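Local coordinates for YfdX protein (Salmonella enterica I, PDB 6A02) that has no established molecular function but is implicated in the bacterial response to antibiotic stress and in virulence, at residues 40-43 with 44-48; 104-107 with 108-111; 161-164 with 165-169. All coordinates share one frame; numbering follows the deposited sequence.

In the fold
Along the chain the contacts come in the order 1, 2, 3: contact 1 on helix 40-54, contacts 2 and 3 at the C-terminal ends of helices 94-109 and 155-167. Contacts 1 and 3 lie in the helical part of the subunit, their centres about 16 Å apart and their nearest atoms about 5 Å apart; both pack against helices 19-36 and 136-151. Contact 2 lies on the opposite side of the chain's centre, about 44 Å from contact 1 and 38 Å from contact 3, centre to centre. The second subunit bridges this separation: its Met-108 packs on Thr-40 of contact 1, while its Tyr-155 packs on Met-108 of contact 2. Contact 3 touches the third subunit, so all three face assembly interfaces.

Contact 1: residues 40-43 with 44-48; sequences TQKA and EQLAA
Residues 40-43 and 44-48 form the first turns of helix 40-54, where four successive i to i+4 backbone hydrogen bonds run from Glu-44 N to Thr-40 O, Gln-45 N to Gln-41 O, Leu-46 N to Lys-42 O and Ala-47 N to Ala-43 O. The last of these acceptors is gripped twice, since Ser-31 OG of helix 19-36 also bonds to Ala-43 O. That alpha-helical spacing brings the side chains of the later turn back over the carbonyls of the earlier one. Glu-44 CG lies 3.3 Å from Thr-40 O, and Gln-45 CG 3.4 Å from Gln-41 O. In both residues CG is anti to the carbonyl carbon (chi1 -66° and -70°), which folds the start of each chain toward the preceding turn before it extends outward. Leu-46 makes the apolar contact: its CD1 branch crosses the stem of Lys-42, and Leu-46 CD1 lies 4.1 Å from Lys-42 CG and 3.6 Å from Lys-42 O. Lys-42 itself stays extended and carries NZ away to a hydrogen bond with Asn-9 OD1 of the second subunit; its ion pair with Glu-34 of the same chain is long and weak. Toward the interior, Ala-43 meets Leu-35, and Ala-47 fits between helix 19-36 and Leu-147 and Met-150 of helix 136-151, which is consistent with close packing of the three helices. Near the start of the helix, Tyr-155 borders both Thr-40 and Glu-44. Those two polar ends are joined through one water, 2.9 Å from Thr-40 OG1 and donating a weak hydrogen bond to Glu-44 OE2 at 2.9 Å.

Contact 2: residues 104-107 with 108-111; sequences ANQK and MKEG
Gln-106 and Glu-110, one turn apart near the C-terminal end of helix 94-109, cross with their amide and carboxylate planes 75° apart. A bend at chi2 (68°) swings the glutamine amide toward Glu-110, and NE2 donates to OE2 in a nearly straight hydrogen bond. The donor meets the anti side of OE2, 27° out of the carboxylate plane, while the acceptor lies in the amide plane. The modelled length, 2.5 Å from Gln-106 NE2 to Glu-110 OE2, is unusually short and its exact value doubtful. Lys-107 runs alongside Glu-110, pointing the same way; Lys-107 CD lies 3.8 Å from Glu-110 OE1, and Lys-107 NZ forms a long salt bridge to the same oxygen at 3.9 Å. Lys-109 crosses the other end of the Gln-106 amide, with Lys-109 CE 3.7 Å from Gln-106 OE1. On the buried side Met-108 bends at chi3 and sets CE 3.3 Å from Asn-105 OD1, an oxygen that accepts from Tyr-156 N of the second subunit. Gly-111, at positive phi, closes the helix in a Schellman motif. The two oxygens of Glu-110 thus have different partners, a neutral amide and a distant ammonium, a combination that probably favours the charged carboxylate.

Contact 3: residues 161-164 with 165-169; sequences LLKS and AQDGI
Two flat groups, the Gln-166 amide and the Asp-167 carboxylate, flank the chain of Lys-163 near the C-terminal end of helix 155-167. One face of the carboxylate looks onto the carbonyl oxygen of Lys-163, which stands almost directly over Asp-167 CG at 3.4 Å. The lysine's aliphatic chain occupies the same side, with Lys-163 CG 3.8 Å from Asp-167 OD2 and Lys-163 CE 3.7 Å from Asp-167 OD1. The amide is approached differently: Lys-163 CD comes to the NE2 end of Gln-166 at 3.6 Å, moderately out of the amide plane rather than stacked on a face, and the two side chains cross at about a right angle. The lysine reaches both groups because CG is anti to the backbone nitrogen (chi1 -176°) and the chain then bends at chi2 (58°), directing its outer half along the helix toward the next turn.

The charged ends stop short of a salt bridge, 4.3 Å separating Lys-163 NZ from Asp-167 OD1. A water spans them, accepting from Lys-163 NZ at 3.1 Å and donating to Asp-167 OD1 at 2.8 Å, so the link between the charged ends is indirect. In the backbone, Asp-167 N bonds to Lys-163 O, and Gly-168 N makes a weak bond to Ser-164 O. The side chain of Gln-166 is about 5 Å from a bound sodium ion.

Elsewhere on the helix, Leu-161 and Ala-165 pack on helix 136-151 and Leu-162 on helix 19-36, while Ser-164 meets Ala-88 of the third subunit. Ile-169 then touches Glu-132 and Ile-134 of strand 125-135. The whole is a water-bridged i to i+4 lysine-aspartate pair on the last turns of an amphipathic helix, at the junction where the helical part of the fold passes into strand 170-175 of the antiparallel sheet.

Contact 1: residues 40-43 with 44-48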
ATOM      1  N   THR A  40      19.869  -8.437  17.849  1.00 13.32           N
ATOM      2  CA  THR A  40      19.258  -7.425  18.713  1.00 14.50           C
ATOM      3  C   THR A  40      20.191  -6.249  18.969  1.00 14.55           C
ATOM      4  O   THR A  40      19.722  -5.123  19.163  1.00 14.05           O
ATOM      5  CB  THR A  40      18.779  -8.022  20.042  1.00 17.99           C
ATOM      6  OG1 THR A  40      19.904  -8.565  20.749  1.00 18.47           O
ATOM      7  CG2 THR A  40      17.710  -9.091  19.823  1.00 15.88           C
ATOM      8  N   GLN A  41      21.508  -6.477  18.991  1.00 13.74           N
ATOM      9  CA  GLN A  41      22.414  -5.355  19.193  1.00 13.58           C
ATOM     10  C   GLN A  41      22.429  -4.434  17.977  1.00 12.58           C
ATOM     11  O   GLN A  41      22.479  -3.206  18.119  1.00 13.16           O
ATOM     12  CB  GLN A  41      23.794  -5.864  19.625  1.00 19.03           C
ATOM     13  CG  GLN A  41      23.681  -6.601  20.967  1.00 22.46           C
ATOM     14  CD  GLN A  41      24.912  -7.385  21.369  1.00 30.93           C
ATOM     15  OE1 GLN A  41      24.993  -8.597  21.152  1.00 34.57           O
ATOM     16  NE2 GLN A  41      25.866  -6.706  21.992  1.00 28.47           N
ATOM     17  N   LYS A  42      22.307  -5.004  16.773  1.00 12.95           N
ATOM     18  CA  LYS A  42      22.128  -4.172  15.589  1.00 13.67           C
ATOM     19  C   LYS A  42      20.810  -3.407  15.647  1.00 11.29           C
ATOM     20  O   LYS A  42      20.754  -2.225  15.292  1.00 10.80           O
ATOM     21  CB  LYS A  42      22.202  -5.029  14.330  1.00 13.89           C
ATOM     22  CG  LYS A  42      22.271  -4.214  13.053  1.00 14.95           C
ATOM     23  CD  LYS A  42      22.534  -5.130  11.866  1.00 20.74           C
ATOM     24  CE  LYS A  42      22.899  -4.348  10.618  1.00 28.51           C
ATOM     25  NZ  LYS A  42      23.292  -5.272   9.513  1.00 32.38           N
ATOM     26  N   ALA A  43      19.749  -4.052  16.128  1.00  9.58           N
ATOM     27  CA  ALA A  43      18.474  -3.358  16.264  1.00  9.06           C
ATOM     28  C   ALA A  43      18.592  -2.168  17.205  1.00  8.50           C
ATOM     29  O   ALA A  43      18.033  -1.097  16.943  1.00  9.45           O
ATOM     30  CB  ALA A  43      17.404  -4.317  16.766  1.00 10.97           C
ATOM     31  N   GLU A  44      19.328  -2.330  18.307  1.00  8.72           N
ATOM     32  CA  GLU A  44      19.517  -1.209  19.221  1.00  8.97           C
ATOM     33  C   GLU A  44      20.300  -0.083  18.569  1.00  7.93           C
ATOM     34  O   GLU A  44      19.974   1.094  18.767  1.00 10.20           O
ATOM     35  CB  GLU A  44      20.208  -1.685  20.500  1.00 12.27           C
ATOM     36  CG  GLU A  44      19.350  -2.633  21.311  1.00 11.65           C
ATOM     37  CD  GLU A  44      20.021  -3.122  22.570  1.00 15.83           C
ATOM     38  OE1 GLU A  44      21.170  -2.702  22.816  1.00 20.27           O
ATOM     39  OE2 GLU A  44      19.394  -3.935  23.295  1.00 19.19           O
ATOM     40  N   GLN A  45      21.329  -0.421  17.781  1.00  8.85           N
ATOM     41  CA  GLN A  45      22.107   0.604  17.090  1.00 11.09           C
ATOM     42  C   GLN A  45      21.230   1.399  16.134  1.00 10.04           C
ATOM     43  O   GLN A  45      21.326   2.629  16.063  1.00 10.01           O
ATOM     44  CB  GLN A  45      23.263  -0.036  16.319  1.00 12.18           C
ATOM     45  CG  GLN A  45      24.386  -0.603  17.188  1.00 15.69           C
ATOM     46  CD  GLN A  45      25.508  -1.224  16.363  1.00 21.59           C
ATOM     47  OE1 GLN A  45      25.272  -1.807  15.303  1.00 28.54           O
ATOM     48  NE2 GLN A  45      26.740  -1.082  16.841  1.00 24.53           N
ATOM     49  N   LEU A  46      20.353   0.709  15.401  1.00  9.43           N
ATOM     50  CA  LEU A  46      19.500   1.381  14.427  1.00 12.32           C
ATOM     51  C   LEU A  46      18.451   2.246  15.116  1.00  9.24           C
ATOM     52  O   LEU A  46      18.182   3.373  14.683  1.00  9.77           O
ATOM     53  CB  LEU A  46      18.838   0.332  13.530  1.00 10.30           C
ATOM     54  CG  LEU A  46      19.796  -0.350  12.554  1.00  9.53           C
ATOM     55  CD1 LEU A  46      19.231  -1.676  12.089  1.00 12.59           C
ATOM     56  CD2 LEU A  46      20.079   0.549  11.365  1.00 13.68           C
ATOM     57  N   ALA A  47      17.865   1.747  16.204  1.00  9.37           N
ATOM     58  CA  ALA A  47      16.898   2.544  16.952  1.00  9.79           C
ATOM     59  C   ALA A  47      17.570   3.741  17.612  1.00 10.39           C
ATOM     60  O   ALA A  47      16.979   4.824  17.687  1.00  9.69           O
ATOM     61  CB  ALA A  47      16.172   1.677  17.984  1.00  9.21           C
ATOM     62  N   ALA A  48      18.811   3.568  18.078  1.00 10.74           N
ATOM     63  CA  ALA A  48      19.546   4.693  18.645  1.00 11.54           C
ATOM     64  C   ALA A  48      19.814   5.759  17.596  1.00 11.46           C
ATOM     65  O   ALA A  48      19.729   6.959  17.886  1.00 12.86           O
ATOM     66  CB  ALA A  48      20.852   4.212  19.276  1.00 10.10           C
TER
HETATM   67  O   HOH W   1      20.735  -6.431  22.505  1.00 26.60           O

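Contact 2: residues 104-107 with 108-111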
ATOM      1  N   ALA A 104       4.204  21.476 -21.415  1.00 21.09           N
ATOM      2  CA  ALA A 104       4.449  21.197 -20.005  1.00 20.27           C
ATOM      3  C   ALA A 104       5.937  21.019 -19.734  1.00 16.13           C
ATOM      4  O   ALA A 104       6.451  21.474 -18.705  1.00 17.63           O
ATOM      5  CB  ALA A 104       3.668  19.953 -19.579  1.00 19.65           C
ATOM      6  N   ASN A 105       6.643  20.368 -20.660  1.00 17.09           N
ATOM      7  CA  ASN A 105       8.078  20.152 -20.491  1.00 18.81           C
ATOM      8  C   ASN A 105       8.844  21.471 -20.454  1.00 20.12           C
ATOM      9  O   ASN A 105       9.822  21.609 -19.709  1.00 20.04           O
ATOM     10  CB  ASN A 105       8.591  19.234 -21.597  1.00 19.38           C
ATOM     11  CG  ASN A 105       8.226  17.784 -21.352  1.00 15.45           C
ATOM     12  OD1 ASN A 105       8.039  17.381 -20.202  1.00 18.22           O
ATOM     13  ND2 ASN A 105       8.137  16.996 -22.415  1.00 14.34           N
ATOM     14  N   GLN A 106       8.399  22.462 -21.231  1.00 20.82           N
ATOM     15  CA  GLN A 106       9.057  23.766 -21.217  1.00 18.06           C
ATOM     16  C   GLN A 106       8.923  24.447 -19.859  1.00 18.65           C
ATOM     17  O   GLN A 106       9.885  25.035 -19.351  1.00 22.06           O
ATOM     18  CB  GLN A 106       8.483  24.646 -22.328  1.00 23.79           C
ATOM     19  CG  GLN A 106       9.020  26.067 -22.343  1.00 25.57           C
ATOM     20  CD  GLN A 106      10.484  26.135 -22.732  1.00 31.84           C
ATOM     21  OE1 GLN A 106      10.987  25.276 -23.462  1.00 35.25           O
ATOM     22  NE2 GLN A 106      11.177  27.161 -22.247  1.00 30.83           N
ATOM     23  N   LYS A 107       7.738  24.372 -19.248  1.00 16.51           N
ATOM     24  CA  LYS A 107       7.542  24.991 -17.943  1.00 19.24           C
ATOM     25  C   LYS A 107       8.386  24.316 -16.866  1.00 20.87           C
ATOM     26  O   LYS A 107       8.916  24.989 -15.974  1.00 22.49           O
ATOM     27  CB  LYS A 107       6.061  24.959 -17.573  1.00 19.26           C
ATOM     28  CG  LYS A 107       5.184  25.681 -18.576  1.00 22.49           C
ATOM     29  CD  LYS A 107       5.602  27.140 -18.713  1.00 25.03           C
ATOM     30  CE  LYS A 107       4.698  27.874 -19.687  1.00 30.54           C
ATOM     31  NZ  LYS A 107       5.144  29.284 -19.879  1.00 35.38           N
ATOM     32  N   MET A 108       8.513  22.986 -16.917  1.00 18.98           N
ATOM     33  CA  MET A 108       9.394  22.315 -15.962  1.00 19.88           C
ATOM     34  C   MET A 108      10.839  22.757 -16.142  1.00 18.81           C
ATOM     35  O   MET A 108      11.533  23.049 -15.161  1.00 21.71           O
ATOM     36  CB  MET A 108       9.269  20.798 -16.088  1.00 21.20           C
ATOM     37  CG  MET A 108       8.033  20.262 -15.405  1.00 20.06           C
ATOM     38  SD  MET A 108       7.880  18.468 -15.483  1.00 21.21           S
ATOM     39  CE  MET A 108       7.175  18.298 -17.114  1.00 14.09           C
ATOM     40  N   LYS A 109      11.302  22.821 -17.394  1.00 20.29           N
ATOM     41  CA  LYS A 109      12.629  23.358 -17.682  1.00 22.33           C
ATOM     42  C   LYS A 109      12.814  24.743 -17.069  1.00 26.46           C
ATOM     43  O   LYS A 109      13.879  25.054 -16.524  1.00 26.37           O
ATOM     44  CB  LYS A 109      12.844  23.414 -19.197  1.00 21.45           C
ATOM     45  CG  LYS A 109      14.141  24.116 -19.611  1.00 28.44           C
ATOM     46  CD  LYS A 109      14.075  24.702 -21.019  1.00 31.60           C
ATOM     47  CE  LYS A 109      14.025  23.630 -22.091  1.00 33.42           C
ATOM     48  NZ  LYS A 109      14.583  24.151 -23.379  1.00 36.86           N
ATOM     49  N   GLU A 110      11.776  25.583 -17.134  1.00 24.69           N
ATOM     50  CA  GLU A 110      11.851  26.944 -16.618  1.00 24.36           C
ATOM     51  C   GLU A 110      11.699  27.031 -15.106  1.00 25.60           C
ATOM     52  O   GLU A 110      11.855  28.122 -14.550  1.00 25.65           O
ATOM     53  CB  GLU A 110      10.797  27.821 -17.306  1.00 25.60           C
ATOM     54  CG  GLU A 110      11.016  27.967 -18.809  1.00 26.88           C
ATOM     55  CD  GLU A 110       9.856  28.641 -19.524  1.00 28.97           C
ATOM     56  OE1 GLU A 110       8.856  29.005 -18.866  1.00 32.32           O
ATOM     57  OE2 GLU A 110       9.947  28.803 -20.759  1.00 33.54           O
ATOM     58  N   GLY A 111      11.407  25.927 -14.421  1.00 20.58           N
ATOM     59  CA  GLY A 111      11.207  26.012 -12.987  1.00 17.96           C
ATOM     60  C   GLY A 111       9.880  26.607 -12.579  1.00 22.88           C
ATOM     61  O   GLY A 111       9.711  27.003 -11.421  1.00 23.62           O
TER

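Contact 3: residues 161-164 with 165-169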
ATOM      1  N   LEU A 161       6.244  -1.669  19.326  1.00 10.33           N
ATOM      2  CA  LEU A 161       6.280  -0.207  19.324  1.00 11.06           C
ATOM      3  C   LEU A 161       6.899   0.336  18.042  1.00  8.78           C
ATOM      4  O   LEU A 161       6.462   1.373  17.526  1.00 10.60           O
ATOM      5  CB  LEU A 161       7.071   0.298  20.522  1.00 12.38           C
ATOM      6  CG  LEU A 161       6.299   0.505  21.806  1.00 17.23           C
ATOM      7  CD1 LEU A 161       7.252   1.039  22.833  1.00 16.58           C
ATOM      8  CD2 LEU A 161       5.163   1.485  21.579  1.00 17.65           C
ATOM      9  N   LEU A 162       7.935  -0.327  17.528  1.00  8.85           N
ATOM     10  CA  LEU A 162       8.496   0.088  16.244  1.00  7.79           C
ATOM     11  C   LEU A 162       7.464  -0.041  15.126  1.00  8.59           C
ATOM     12  O   LEU A 162       7.359   0.839  14.260  1.00  9.79           O
ATOM     13  CB  LEU A 162       9.751  -0.726  15.935  1.00  8.49           C
ATOM     14  CG  LEU A 162      10.900  -0.545  16.933  1.00  8.10           C
ATOM     15  CD1 LEU A 162      12.009  -1.499  16.561  1.00  9.80           C
ATOM     16  CD2 LEU A 162      11.404   0.888  16.935  1.00  9.64           C
ATOM     17  N   LYS A 163       6.672  -1.119  15.143  1.00  7.80           N
ATOM     18  CA  LYS A 163       5.623  -1.281  14.140  1.00  9.74           C
ATOM     19  C   LYS A 163       4.560  -0.203  14.290  1.00 10.23           C
ATOM     20  O   LYS A 163       4.093   0.362  13.290  1.00  8.84           O
ATOM     21  CB  LYS A 163       5.002  -2.677  14.257  1.00 10.20           C
ATOM     22  CG  LYS A 163       3.950  -2.984  13.172  1.00 12.78           C
ATOM     23  CD  LYS A 163       4.574  -2.857  11.777  1.00 17.29           C
ATOM     24  CE  LYS A 163       3.616  -3.278  10.658  1.00 24.17           C
ATOM     25  NZ  LYS A 163       4.312  -3.282   9.331  1.00 31.49           N
ATOM     26  N   SER A 164       4.178   0.104  15.534  1.00  9.96           N
ATOM     27  CA  SER A 164       3.222   1.175  15.783  1.00 10.42           C
ATOM     28  C   SER A 164       3.716   2.503  15.225  1.00 10.68           C
ATOM     29  O   SER A 164       2.940   3.255  14.621  1.00 11.89           O
ATOM     30  CB  SER A 164       2.956   1.302  17.272  1.00 13.96           C
ATOM     31  OG  SER A 164       2.008   2.328  17.497  1.00 15.30           O
ATOM     32  N   ALA A 165       5.010   2.802  15.396  1.00  9.07           N
ATOM     33  CA  ALA A 165       5.547   4.022  14.798  1.00  9.89           C
ATOM     34  C   ALA A 165       5.367   4.024  13.284  1.00 10.13           C
ATOM     35  O   ALA A 165       4.969   5.042  12.697  1.00 10.53           O
ATOM     36  CB  ALA A 165       7.021   4.198  15.174  1.00  8.93           C
ATOM     37  N   GLN A 166       5.647   2.898  12.631  1.00  9.75           N
ATOM     38  CA  GLN A 166       5.474   2.818  11.183  1.00 11.10           C
ATOM     39  C   GLN A 166       4.011   2.959  10.790  1.00 12.43           C
ATOM     40  O   GLN A 166       3.688   3.583   9.771  1.00 11.69           O
ATOM     41  CB  GLN A 166       6.008   1.485  10.674  1.00 12.00           C
ATOM     42  CG  GLN A 166       7.507   1.362  10.767  1.00 12.55           C
ATOM     43  CD  GLN A 166       8.003   0.064  10.182  1.00 17.58           C
ATOM     44  OE1 GLN A 166       8.749   0.057   9.203  1.00 19.83           O
ATOM     45  NE2 GLN A 166       7.573  -1.052  10.771  1.00 19.83           N
ATOM     46  N   ASP A 167       3.116   2.348  11.563  1.00 11.13           N
ATOM     47  CA  ASP A 167       1.695   2.428  11.250  1.00 12.62           C
ATOM     48  C   ASP A 167       1.152   3.832  11.440  1.00 13.76           C
ATOM     49  O   ASP A 167       0.054   4.130  10.945  1.00 13.88           O
ATOM     50  CB  ASP A 167       0.901   1.464  12.129  1.00 14.78           C
ATOM     51  CG  ASP A 167       1.123   0.021  11.761  1.00 17.49           C
ATOM     52  OD1 ASP A 167       1.584  -0.241  10.634  1.00 19.77           O
ATOM     53  OD2 ASP A 167       0.813  -0.844  12.605  1.00 18.05           O
ATOM     54  N   GLY A 168       1.887   4.693  12.150  1.00 10.61           N
ATOM     55  CA  GLY A 168       1.501   6.077  12.328  1.00 11.19           C
ATOM     56  C   GLY A 168       1.816   6.977  11.157  1.00  9.46           C
ATOM     57  O   GLY A 168       1.400   8.141  11.158  1.00 11.53           O
ATOM     58  N   ILE A 169       2.542   6.474  10.159  1.00 10.15           N
ATOM     59  CA  ILE A 169       2.749   7.236   8.932  1.00  9.52           C
ATOM     60  C   ILE A 169       1.413   7.402   8.226  1.00 12.40           C
ATOM     61  O   ILE A 169       0.695   6.422   7.987  1.00 14.00           O
ATOM     62  CB  ILE A 169       3.734   6.506   8.009  1.00 10.81           C
ATOM     63  CG1 ILE A 169       5.115   6.382   8.657  1.00 11.88           C
ATOM     64  CG2 ILE A 169       3.809   7.215   6.675  1.00 14.03           C
ATOM     65  CD1 ILE A 169       6.030   5.438   7.922  1.00 12.98           C
TER
HETATM   66  O   HOH W   2       3.753  -0.276   8.870  1.00 31.51           O